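Local coordinates for mandelate racemase/muconate lactonizing enzyme-like protein (Rubrobacter xylanophilus DSM 9941, PDB 3CYJ), which belongs to the enolase superfamily, pairing an alpha/beta capping domain with a TIM-barrel-like domain that holds a sodium ion in this model, at residues P19-E24 / H322-R327. Residues are numbered along the deposited sequence; the frame is centred on the assembly and turned at random.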
loop_
_atom_site.group_PDB
_atom_site.type_symbol
_atom_site.label_atom_id
_atom_site.label_comp_id
_atom_site.label_asym_id
_atom_site.label_seq_id
_atom_site.Cartn_x
_atom_site.Cartn_y
_atom_site.Cartn_z
ATOM N N PRO A 19 -36.533 34.489 -2.914
ATOM C CA PRO A 19 -37.184 33.311 -3.449
ATOM C C PRO A 19 -36.577 32.885 -4.774
ATOM O O PRO A 19 -36.231 33.710 -5.579
ATOM C CB PRO A 19 -38.647 33.786 -3.661
ATOM C CG PRO A 19 -38.821 34.845 -2.595
ATOM C CD PRO A 19 -37.496 35.577 -2.645
ATOM N N THR A 20 -36.479 31.585 -4.975
ATOM C CA THR A 20 -36.160 31.003 -6.267
ATOM C C THR A 20 -37.336 31.312 -7.202
ATOM O O THR A 20 -38.462 31.541 -6.735
ATOM C CB THR A 20 -35.940 29.458 -6.166
ATOM O OG1 THR A 20 -37.046 28.846 -5.476
ATOM C CG2 THR A 20 -34.685 29.141 -5.329
ATOM N N ASP A 21 -37.098 31.309 -8.513
ATOM C CA ASP A 21 -38.175 31.574 -9.456
ATOM C C ASP A 21 -39.087 30.344 -9.713
ATOM O O ASP A 21 -40.043 30.421 -10.468
ATOM C CB ASP A 21 -37.638 32.229 -10.750
ATOM C CG ASP A 21 -36.607 31.348 -11.492
ATOM O OD1 ASP A 21 -36.324 30.222 -11.040
ATOM O OD2 ASP A 21 -36.072 31.782 -12.541
ATOM N N TYR A 22 -38.794 29.212 -9.079
ATOM C CA TYR A 22 -39.616 28.001 -9.206
ATOM C C TYR A 22 -39.199 27.156 -8.006
ATOM O O TYR A 22 -38.111 27.383 -7.452
ATOM C CB TYR A 22 -39.282 27.275 -10.518
ATOM C CG TYR A 22 -40.236 26.160 -10.901
ATOM C CD1 TYR A 22 -41.480 26.444 -11.488
ATOM C CD2 TYR A 22 -39.886 24.810 -10.711
ATOM C CE1 TYR A 22 -42.385 25.404 -11.861
ATOM C CE2 TYR A 22 -40.781 23.763 -11.089
ATOM C CZ TYR A 22 -42.032 24.081 -11.656
ATOM O OH TYR A 22 -42.900 23.066 -12.015
ATOM N N PRO A 23 -40.049 26.206 -7.554
ATOM C CA PRO A 23 -39.513 25.305 -6.481
ATOM C C PRO A 23 -38.311 24.469 -7.008
ATOM O O PRO A 23 -38.385 23.922 -8.121
ATOM C CB PRO A 23 -40.683 24.349 -6.156
ATOM C CG PRO A 23 -41.871 24.784 -6.988
ATOM C CD PRO A 23 -41.461 25.944 -7.894
ATOM N N GLU A 24 -37.234 24.353 -6.236
ATOM C CA GLU A 24 -36.035 23.686 -6.767
ATOM C C GLU A 24 -35.596 22.500 -5.919
ATOM O O GLU A 24 -35.769 22.477 -4.704
ATOM C CB GLU A 24 -34.885 24.698 -6.932
ATOM C CG GLU A 24 -35.129 25.755 -8.050
ATOM C CD GLU A 24 -34.005 26.768 -8.140
ATOM O OE1 GLU A 24 -32.984 26.582 -7.455
ATOM O OE2 GLU A 24 -34.093 27.760 -8.884
ATOM N N HIS A 322 -27.731 31.712 -8.380
ATOM C CA HIS A 322 -26.783 32.718 -7.972
ATOM C C HIS A 322 -26.640 33.798 -8.976
ATOM O O HIS A 322 -26.608 34.978 -8.593
ATOM C CB HIS A 322 -25.423 32.095 -7.668
ATOM C CG HIS A 322 -25.450 31.221 -6.468
ATOM N ND1 HIS A 322 -24.364 30.480 -6.056
ATOM C CD2 HIS A 322 -26.455 30.954 -5.591
ATOM C CE1 HIS A 322 -24.689 29.805 -4.967
ATOM N NE2 HIS A 322 -25.955 30.075 -4.667
ATOM N N ALA A 323 -26.480 33.419 -10.239
ATOM C CA ALA A 323 -26.531 34.377 -11.333
ATOM C C ALA A 323 -27.757 35.312 -11.161
ATOM O O ALA A 323 -27.635 36.539 -11.130
ATOM C CB ALA A 323 -26.594 33.651 -12.667
ATOM N N ARG A 324 -28.921 34.716 -10.988
ATOM C CA ARG A 324 -30.166 35.480 -10.829
ATOM C C ARG A 324 -30.151 36.407 -9.607
ATOM O O ARG A 324 -30.442 37.579 -9.717
ATOM C CB ARG A 324 -31.348 34.511 -10.767
ATOM C CG ARG A 324 -32.708 35.129 -10.438
ATOM C CD ARG A 324 -33.786 34.003 -10.467
ATOM N NE ARG A 324 -35.111 34.541 -10.199
ATOM C CZ ARG A 324 -35.640 34.664 -8.989
ATOM N NH1 ARG A 324 -34.980 34.237 -7.916
ATOM N NH2 ARG A 324 -36.841 35.219 -8.858
ATOM N N VAL A 325 -29.789 35.896 -8.435
ATOM C CA VAL A 325 -29.665 36.738 -7.230
ATOM C C VAL A 325 -28.617 37.853 -7.401
ATOM O O VAL A 325 -28.776 38.942 -6.871
ATOM C CB VAL A 325 -29.331 35.852 -5.988
ATOM C CG1 VAL A 325 -28.712 36.657 -4.800
ATOM C CG2 VAL A 325 -30.556 35.065 -5.546
ATOM N N GLU A 326 -27.518 37.565 -8.098
ATOM C CA GLU A 326 -26.477 38.565 -8.295
ATOM C C GLU A 326 -26.956 39.715 -9.232
ATOM O O GLU A 326 -26.684 40.856 -8.941
ATOM C CB GLU A 326 -25.149 37.908 -8.727
ATOM C CG GLU A 326 -24.432 37.205 -7.564
ATOM C CD GLU A 326 -23.581 35.948 -7.951
ATOM O OE1 GLU A 326 -23.191 35.784 -9.125
ATOM O OE2 GLU A 326 -23.278 35.132 -7.046
ATOM N N ARG A 327 -27.687 39.397 -10.313
ATOM C CA ARG A 327 -28.202 40.405 -11.245
ATOM C C ARG A 327 -29.285 41.249 -10.583
ATOM O O ARG A 327 -29.428 42.440 -10.871
ATOM C CB ARG A 327 -28.779 39.768 -12.543
#
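Arg324 NH1 gives a hydrogen bond of 2.7 Å to the backbone oxygen Pro19 O, the one hydrogen bond that joins segments 19-24 and 322-327. The two-domain build is that of the enolase superfamily: Pro19 lies on strand 8-26 of the N-terminal cap's antiparallel sheet, and Arg324 on helix 320-329, which directly follows barrel strand 313-319. The bond is moderately bent, with an N-H...O angle of 153°; NH1 lies in the carbonyl plane, while the oxygen sits near the guanidinium edge, tilted somewhat out of its plane. Within the two segments the closest CA atoms, of Thr20 and Val325, are 8.7 Å apart. Arg324 spans this gap with its chain extended from CG to NE, and a quarter turn about CD-NE (chi4 -89°) brings NH1 to Pro19 O. The CB of Asp21 sits 3.2 Å above one guanidinium face, toward its rim, with the carboxylate plane turned 43° from the guanidinium. Asp21 OD2 lies 3.7 Å from Arg324 NE, a long salt bridge governed by charge alone, since no N-H points at OD2. The other oxygen, OD1, is hydrogen-bonded to NE2 of His320, at the start of the same helix. Across the corner, Thr20 OG1 donates to Tyr22 O at 2.7 Å, from above the carbonyl plane.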